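Local atomic coordinates of periplasmic protein-probably involved in high-affinity Fe2+ transport (Escherichia coli F11, PDB entry 5I0Y), a protein that binds copper in the periplasm and probably takes part in high-affinity ferrous iron transport, which requires that copper site. Residues 22-27 with 42-47; 70-75 with 100-105. The protein carries 1 engineered substitution. One frame throughout, in Å; residues are numbered along the deposited sequence.

Contact 1: residues 22-27 with 42-47. Engineered in segment 42-47: Gln46 (natural residue Glu). With CU (copper (II) ion), chain D.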
ATOM      1  N   VAL B  22       0.595 -14.939  10.061  0.50 11.59           N
ATOM      2  CA  VAL B  22       1.898 -15.578  10.166  0.50 11.67           C
ATOM      3  C   VAL B  22       2.696 -14.849  11.222  0.50 11.50           C
ATOM      4  O   VAL B  22       2.339 -13.747  11.633  0.50 11.29           O
ATOM      5  CB  VAL B  22       2.680 -15.589   8.832  0.50 11.74           C
ATOM      6  CG1 VAL B  22       1.984 -16.458   7.794  0.50 11.76           C
ATOM      7  CG2 VAL B  22       2.876 -14.176   8.313  0.50 11.47           C
ATOM      8  N   TYR B  23       3.768 -15.480  11.675  1.00 11.99           N
ATOM      9  CA  TYR B  23       4.675 -14.852  12.623  1.00 12.64           C
ATOM     10  C   TYR B  23       6.124 -15.245  12.335  1.00 12.43           C
ATOM     11  O   TYR B  23       6.408 -16.221  11.654  1.00 12.13           O
ATOM     12  CB  TYR B  23       4.273 -15.135  14.084  1.00 13.85           C
ATOM     13  CG  TYR B  23       4.340 -16.582  14.482  1.00 14.46           C
ATOM     14  CD1 TYR B  23       5.460 -17.102  15.131  1.00 15.04           C
ATOM     15  CD2 TYR B  23       3.281 -17.439  14.222  1.00 15.12           C
ATOM     16  CE1 TYR B  23       5.519 -18.436  15.499  1.00 16.02           C
ATOM     17  CE2 TYR B  23       3.331 -18.774  14.585  1.00 16.39           C
ATOM     18  CZ  TYR B  23       4.444 -19.264  15.228  1.00 16.31           C
ATOM     19  OH  TYR B  23       4.467 -20.598  15.579  1.00 19.17           O
ATOM     20  N   LEU B  24       7.033 -14.433  12.851  1.00 12.60           N
ATOM     21  CA  LEU B  24       8.473 -14.661  12.699  1.00 13.23           C
ATOM     22  C   LEU B  24       9.157 -13.996  13.889  1.00 12.92           C
ATOM     23  O   LEU B  24       8.497 -13.448  14.776  1.00 11.67           O
ATOM     24  CB  LEU B  24       8.987 -14.095  11.363  1.00 13.99           C
ATOM     25  CG  LEU B  24       8.765 -12.592  11.150  1.00 14.71           C
ATOM     26  CD1 LEU B  24       9.876 -11.984  10.296  1.00 16.04           C
ATOM     27  CD2 LEU B  24       7.414 -12.309  10.516  1.00 15.84           C
ATOM     28  N   GLN B  25      10.494 -14.016  13.905  1.00 14.11           N
ATOM     29  CA  GLN B  25      11.208 -13.326  14.973  1.00 15.91           C
ATOM     30  C   GLN B  25      10.941 -11.828  14.953  1.00 14.30           C
ATOM     31  O   GLN B  25      10.593 -11.270  13.902  1.00 13.92           O
ATOM     32  CB  GLN B  25      12.722 -13.623  15.029  1.00 19.77           C
ATOM     33  CG  GLN B  25      13.326 -14.346  13.845  1.00 24.07           C
ATOM     34  CD  GLN B  25      13.696 -13.438  12.685  1.00 26.35           C
ATOM     35  OE1 GLN B  25      13.281 -12.279  12.610  1.00 29.38           O
ATOM     36  NE2 GLN B  25      14.482 -13.975  11.757  1.00 27.37           N
ATOM     37  N   PRO B  26      11.077 -11.172  16.120  1.00 13.25           N
ATOM     38  CA  PRO B  26      10.939  -9.730  16.166  1.00 13.14           C
ATOM     39  C   PRO B  26      11.897  -9.062  15.176  1.00 12.51           C
ATOM     40  O   PRO B  26      12.973  -9.586  14.858  1.00 13.31           O
ATOM     41  CB  PRO B  26      11.309  -9.374  17.609  1.00 13.50           C
ATOM     42  CG  PRO B  26      11.004 -10.629  18.388  1.00 13.93           C
ATOM     43  CD  PRO B  26      11.361 -11.745  17.458  1.00 13.44           C
ATOM     44  N   ILE B  27      11.451  -7.927  14.653  1.00 11.60           N
ATOM     45  CA  ILE B  27      12.185  -7.181  13.644  1.00 11.46           C
ATOM     46  C   ILE B  27      12.462  -5.759  14.109  1.00 11.27           C
ATOM     47  O   ILE B  27      11.911  -5.285  15.103  1.00 12.53           O
ATOM     48  CB  ILE B  27      11.402  -7.182  12.310  1.00 11.14           C
ATOM     49  CG1 ILE B  27      10.002  -6.528  12.446  1.00 10.89           C
ATOM     50  CG2 ILE B  27      11.293  -8.602  11.779  1.00 11.45           C
ATOM     51  CD1 ILE B  27       9.982  -5.016  12.398  1.00 11.18           C
ATOM     52  N   ASP B  42       8.492 -11.013  21.428  1.00 14.26           N
ATOM     53  CA  ASP B  42       8.690 -12.437  21.190  1.00 14.61           C
ATOM     54  C   ASP B  42       8.572 -12.784  19.711  1.00 13.21           C
ATOM     55  O   ASP B  42       9.268 -13.653  19.212  1.00 12.82           O
ATOM     56  CB  ASP B  42       7.667 -13.246  21.993  1.00 15.33           C
ATOM     57  CG  ASP B  42       7.885 -13.120  23.496  1.00 15.77           C
ATOM     58  OD1 ASP B  42       9.054 -13.256  23.946  1.00 18.24           O
ATOM     59  OD2 ASP B  42       6.899 -12.883  24.218  1.00 16.44           O
ATOM     60  N   VAL B  43       7.657 -12.106  19.013  1.00 12.71           N
ATOM     61  CA  VAL B  43       7.456 -12.385  17.589  1.00 12.26           C
ATOM     62  C   VAL B  43       7.118 -11.075  16.878  1.00 10.83           C
ATOM     63  O   VAL B  43       6.739 -10.103  17.517  1.00 10.68           O
ATOM     64  CB  VAL B  43       6.313 -13.423  17.320  1.00 12.00           C
ATOM     65  CG1 VAL B  43       6.510 -14.731  18.104  1.00 12.10           C
ATOM     66  CG2 VAL B  43       4.924 -12.833  17.594  1.00 12.08           C
ATOM     67  N   HIS B  44       7.287 -11.076  15.561  1.00 10.44           N
ATOM     68  CA  HIS B  44       6.600 -10.121  14.691  1.00  9.94           C
ATOM     69  C   HIS B  44       5.400 -10.845  14.157  1.00  9.67           C
ATOM     70  O   HIS B  44       5.547 -11.894  13.527  1.00 10.48           O
ATOM     71  CB  HIS B  44       7.523  -9.710  13.546  1.00  9.93           C
ATOM     72  CG  HIS B  44       7.068  -8.474  12.784  1.00  9.68           C
ATOM     73  ND1 HIS B  44       6.940  -7.259  13.365  1.00  9.68           N
ATOM     74  CD2 HIS B  44       6.737  -8.306  11.442  1.00 10.00           C
ATOM     75  CE1 HIS B  44       6.553  -6.360  12.430  1.00  9.80           C
ATOM     76  NE2 HIS B  44       6.416  -7.006  11.263  1.00  9.69           N
ATOM     77  N   LEU B  45       4.211 -10.316  14.451  1.00  9.70           N
ATOM     78  CA  LEU B  45       2.958 -10.908  14.001  1.00  9.71           C
ATOM     79  C   LEU B  45       2.466 -10.149  12.778  1.00  9.44           C
ATOM     80  O   LEU B  45       2.513  -8.922  12.741  1.00  9.10           O
ATOM     81  CB  LEU B  45       1.912 -10.866  15.124  1.00 10.23           C
ATOM     82  CG  LEU B  45       0.519 -11.452  14.829  1.00 10.79           C
ATOM     83  CD1 LEU B  45       0.571 -12.960  14.636  1.00 11.43           C
ATOM     84  CD2 LEU B  45      -0.443 -11.073  15.950  1.00 11.31           C
ATOM     85  N   GLN B  46       1.988 -10.885  11.792  1.00  9.60           N
ATOM     86  CA  GLN B  46       1.678 -10.292  10.500  1.00 10.13           C
ATOM     87  C   GLN B  46       0.340 -10.762   9.962  1.00  9.60           C
ATOM     88  O   GLN B  46      -0.093 -11.897  10.223  1.00  9.20           O
ATOM     89  CB  GLN B  46       2.731 -10.709   9.469  1.00 12.48           C
ATOM     90  CG  GLN B  46       4.098 -10.098   9.630  1.00 14.91           C
ATOM     91  CD  GLN B  46       4.978 -10.325   8.412  1.00 15.60           C
ATOM     92  OE1 GLN B  46       4.558 -10.910   7.396  1.00 18.84           O
ATOM     93  NE2 GLN B  46       6.179  -9.838   8.498  1.00 17.48           N
ATOM     94  N   ALA B  47      -0.272  -9.900   9.158  1.00  9.15           N
ATOM     95  CA  ALA B  47      -1.397 -10.261   8.312  1.00  9.40           C
ATOM     96  C   ALA B  47      -0.925 -10.279   6.873  1.00  9.45           C
ATOM     97  O   ALA B  47      -0.377  -9.282   6.383  1.00  9.53           O
ATOM     98  CB  ALA B  47      -2.525  -9.264   8.483  1.00  9.54           C
TER
HETATM   99 CU    CU D 202       6.431  -5.896   9.541  1.00  9.66          CU

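Contact 2: residues 70-75 with 100-105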
ATOM      1  N   ILE B  70      -5.997  -2.517  10.233  1.00  9.82           N
ATOM      2  CA  ILE B  70      -6.112  -3.826  10.860  1.00  9.99           C
ATOM      3  C   ILE B  70      -5.674  -3.758  12.297  1.00 10.10           C
ATOM      4  O   ILE B  70      -4.552  -3.297  12.599  1.00 10.44           O
ATOM      5  CB  ILE B  70      -5.287  -4.908  10.128  1.00  9.99           C
ATOM      6  CG1 ILE B  70      -5.617  -4.898   8.642  1.00  9.96           C
ATOM      7  CG2 ILE B  70      -5.554  -6.287  10.738  1.00 10.84           C
ATOM      8  CD1 ILE B  70      -4.750  -5.835   7.829  1.00 10.56           C
ATOM      9  N   SER B  71      -6.557  -4.223  13.178  1.00 10.44           N
ATOM     10  CA  SER B  71      -6.210  -4.437  14.578  1.00 11.41           C
ATOM     11  C   SER B  71      -6.374  -5.923  14.893  1.00 11.18           C
ATOM     12  O   SER B  71      -6.930  -6.672  14.097  1.00 11.45           O
ATOM     13  CB  SER B  71      -7.027  -3.569  15.531  1.00 12.62           C
ATOM     14  OG  SER B  71      -8.389  -3.909  15.486  1.00 14.45           O
ATOM     15  N   TYR B  72      -5.844  -6.346  16.029  1.00 11.31           N
ATOM     16  CA  TYR B  72      -5.927  -7.749  16.406  1.00 11.40           C
ATOM     17  C   TYR B  72      -6.379  -7.919  17.851  1.00 11.51           C
ATOM     18  O   TYR B  72      -6.187  -7.039  18.681  1.00 11.97           O
ATOM     19  CB  TYR B  72      -4.566  -8.463  16.179  1.00 11.98           C
ATOM     20  CG  TYR B  72      -3.488  -8.019  17.148  1.00 12.95           C
ATOM     21  CD1 TYR B  72      -3.386  -8.596  18.418  1.00 13.06           C
ATOM     22  CD2 TYR B  72      -2.606  -6.990  16.819  1.00 13.01           C
ATOM     23  CE1 TYR B  72      -2.419  -8.194  19.321  1.00 14.48           C
ATOM     24  CE2 TYR B  72      -1.629  -6.577  17.723  1.00 13.98           C
ATOM     25  CZ  TYR B  72      -1.564  -7.176  18.976  1.00 14.73           C
ATOM     26  OH  TYR B  72      -0.626  -6.800  19.914  1.00 16.49           O
ATOM     27  N   THR B  73      -6.953  -9.087  18.126  1.00 11.13           N
ATOM     28  CA  THR B  73      -7.250  -9.512  19.492  1.00 11.65           C
ATOM     29  C   THR B  73      -6.661 -10.900  19.632  1.00 11.36           C
ATOM     30  O   THR B  73      -7.067 -11.812  18.921  1.00 11.53           O
ATOM     31  CB  THR B  73      -8.765  -9.551  19.766  1.00 12.06           C
ATOM     32  OG1 THR B  73      -9.322  -8.258  19.513  1.00 12.90           O
ATOM     33  CG2 THR B  73      -9.035  -9.946  21.226  1.00 12.90           C
ATOM     34  N   LEU B  74      -5.692 -11.039  20.527  1.00 10.98           N
ATOM     35  CA  LEU B  74      -4.950 -12.273  20.715  1.00 11.49           C
ATOM     36  C   LEU B  74      -5.314 -12.856  22.068  1.00 11.53           C
ATOM     37  O   LEU B  74      -5.301 -12.152  23.073  1.00 11.94           O
ATOM     38  CB  LEU B  74      -3.444 -11.967  20.662  1.00 11.75           C
ATOM     39  CG  LEU B  74      -2.429 -13.098  20.834  1.00 11.95           C
ATOM     40  CD1 LEU B  74      -2.521 -14.055  19.642  1.00 12.43           C
ATOM     41  CD2 LEU B  74      -1.017 -12.528  21.011  1.00 12.53           C
ATOM     42  N   VAL B  75      -5.628 -14.145  22.079  1.00 11.83           N
ATOM     43  CA  VAL B  75      -6.054 -14.810  23.310  1.00 12.37           C
ATOM     44  C   VAL B  75      -5.262 -16.092  23.479  1.00 12.00           C
ATOM     45  O   VAL B  75      -5.219 -16.933  22.585  1.00 12.39           O
ATOM     46  CB  VAL B  75      -7.585 -15.107  23.321  1.00 12.49           C
ATOM     47  CG1 VAL B  75      -8.008 -15.818  24.606  1.00 13.69           C
ATOM     48  CG2 VAL B  75      -8.400 -13.834  23.128  1.00 13.70           C
ATOM     49  N   ALA B 100       3.244  -6.109  13.361  1.00  8.98           N
ATOM     50  CA  ALA B 100       3.734  -5.441  14.585  1.00  9.50           C
ATOM     51  C   ALA B 100       4.541  -6.425  15.399  1.00  9.89           C
ATOM     52  O   ALA B 100       4.205  -7.605  15.474  1.00  9.86           O
ATOM     53  CB  ALA B 100       2.595  -4.892  15.442  1.00 10.38           C
ATOM     54  N   ASN B 101       5.620  -5.946  16.016  1.00  9.97           N
ATOM     55  CA  ASN B 101       6.276  -6.712  17.080  1.00 10.71           C
ATOM     56  C   ASN B 101       5.318  -6.801  18.261  1.00 11.07           C
ATOM     57  O   ASN B 101       4.700  -5.806  18.650  1.00 11.59           O
ATOM     58  CB  ASN B 101       7.539  -6.011  17.558  1.00 10.99           C
ATOM     59  CG  ASN B 101       8.719  -6.198  16.623  1.00 10.59           C
ATOM     60  OD1 ASN B 101       8.710  -6.998  15.670  1.00 10.45           O
ATOM     61  ND2 ASN B 101       9.801  -5.482  16.941  1.00 11.59           N
ATOM     62  N   ILE B 102       5.232  -7.992  18.832  1.00 11.79           N
ATOM     63  CA  ILE B 102       4.406  -8.188  20.006  1.00 12.66           C
ATOM     64  C   ILE B 102       5.085  -9.109  21.018  1.00 13.17           C
ATOM     65  O   ILE B 102       5.911  -9.958  20.676  1.00 12.74           O
ATOM     66  CB  ILE B 102       3.003  -8.743  19.657  1.00 13.05           C
ATOM     67  CG1 ILE B 102       3.122 -10.144  19.079  1.00 13.34           C
ATOM     68  CG2 ILE B 102       2.224  -7.816  18.714  1.00 13.41           C
ATOM     69  CD1 ILE B 102       1.794 -10.878  19.058  1.00 14.24           C
ATOM     70  N   LYS B 103       4.712  -8.917  22.277  1.00 14.96           N
ATOM     71  CA  LYS B 103       5.100  -9.843  23.316  1.00 16.88           C
ATOM     72  C   LYS B 103       3.986 -10.867  23.408  1.00 16.46           C
ATOM     73  O   LYS B 103       2.824 -10.500  23.539  1.00 18.98           O
ATOM     74  CB  LYS B 103       5.294  -9.102  24.642  1.00 19.42           C
ATOM     75  CG  LYS B 103       5.881  -9.952  25.756  1.00 22.21           C
ATOM     76  CD  LYS B 103       5.889  -9.207  27.081  1.00 24.92           C
ATOM     77  CE  LYS B 103       5.987 -10.184  28.242  1.00 26.46           C
ATOM     78  NZ  LYS B 103       4.754 -11.021  28.336  1.00 28.28           N
ATOM     79  N   MET B 104       4.346 -12.138  23.293  1.00 15.42           N
ATOM     80  CA  MET B 104       3.388 -13.231  23.461  1.00 15.59           C
ATOM     81  C   MET B 104       3.062 -13.451  24.943  1.00 16.29           C
ATOM     82  O   MET B 104       3.613 -12.791  25.820  1.00 16.54           O
ATOM     83  CB  MET B 104       3.914 -14.492  22.776  1.00 15.18           C
ATOM     84  CG  MET B 104       3.918 -14.383  21.248  1.00 14.19           C
ATOM     85  SD  MET B 104       2.281 -14.261  20.481  1.00 13.91           S
ATOM     86  CE  MET B 104       1.779 -15.977  20.519  1.00 15.37           C
ATOM     87  N   MET B 105       2.163 -14.394  25.204  0.50 15.82           N
ATOM     88  CA  MET B 105       1.670 -14.635  26.551  0.50 15.61           C
ATOM     89  C   MET B 105       1.922 -16.090  26.945  0.50 16.10           C
ATOM     90  O   MET B 105       1.043 -16.775  27.484  0.50 16.39           O
ATOM     91  CB  MET B 105       0.188 -14.245  26.626  0.50 15.02           C
ATOM     92  CG  MET B 105      -0.048 -12.818  26.147  0.50 14.40           C
ATOM     93  SD  MET B 105      -1.757 -12.257  26.158  0.50 13.05           S
ATOM     94  CE  MET B 105      -2.385 -12.885  24.604  0.50 13.44           C
TER

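Contact 1: residues 22-27 with 42-47
Val22 and Leu24 pair with Gln46 and His44 through four backbone hydrogen bonds, two at each hydrogen-bonded pair of neighbouring antiparallel strands; Tyr23 and Leu45 form the non-hydrogen-bonded pair between them. The strand axes come within 4.7 Å at 156°. The bond from His44 N to Leu24 O is 2.8 Å long. Beyond Leu24 the chain leaves the strand, and Pro26 lays CD 3.3 Å from Asp42 O.

On the metal-facing side, His44 has CG anti to its backbone N (chi1 -165°) and binds copper through NE2 at 2.0 Å. Leu24 lies alongside it, pointing the same way, with Leu24 CG 3.9 Å from His44 CB. Ile27 covers one face of the imidazole: CG1 stands 3.4 Å from the ring centroid in a CH-pi contact, displaced toward ND1. The engineered Gln46, Glu in the natural protein, extends its amide past Leu24, with NE2 3.4 Å from Leu24 CD2 and 4.1 Å from the copper, too far for a metal bond. On the other face of the sheet, Tyr23 CD1 meets Val43 CG1.

Met90 and His97 of the same chain and His127 of the second subunit complete the copper site. Because ND1 of His44 is hydrogen-bonded to Asn101 OD1, both ring nitrogens are engaged, and this second-shell bond together with Ile27 should fix how the imidazole presents NE2 to the metal.

Contact 2: residues 70-75 with 100-105
The interior of the beta sandwich brings Tyr72 and Leu74 of strand 69-76 against Ile102, at the end of strand 95-102, and the two methionines that follow it. The closest approach is at the phenol end of Tyr72, where OH lies 3.3 Å from Ile102 CG2; the same methyl stands 3.9 Å from CZ, oblique to the ring. The hydroxyl has its polar partner in Gln83 NE2.

Leu74 meets three side chains. Its CD2 touches Ile102 CD1 at 3.8 Å and, at the same distance, Met104 SD, whose chain bends at both chi2 and chi3 and crosses the leucine at about a right angle. In the sheet, strand 82-92 runs between 69-76 and 95-102, so the contact is made by side chains across an intervening strand, with the CA atoms of Leu74 and Met104 8.8 Å apart. Met105 is modelled in two conformers; in the one described here it slides past Leu74 in the opposite direction, and a bend at chi3 (-84°) puts its CE 3.8 Å from Leu74 CG, a contact that is doubtful for the other conformer. Tyr110 of strand 108-117 packs on Leu74 and Met104, while the ring of Phe87 meets that of Tyr72 with their planes about 30° apart.

Overall arrangement
Contact 1 closes before contact 2 opens along the chain, yet their centres lie only about 9 Å apart. Both belong to one antiparallel sheet, in which strand 43-51 of contact 1 lies directly beside strand 95-102 of contact 2; strand 69-76 is two places further on, and follows 43-51 in sequence. Polar bonds tie the contacts together: Ile27 O accepts from Asn101 ND2 at 2.8 Å, and Asp42 OD2 from Met104 N. Asp42 and Val43 both face Ile102 in a classic beta bulge at this strand junction. Segment 100-105 therefore serves both: Asn101 bonds to the copper ligand His44, while the next residue, Ile102, packs inward, its side chain about 10 Å from the copper.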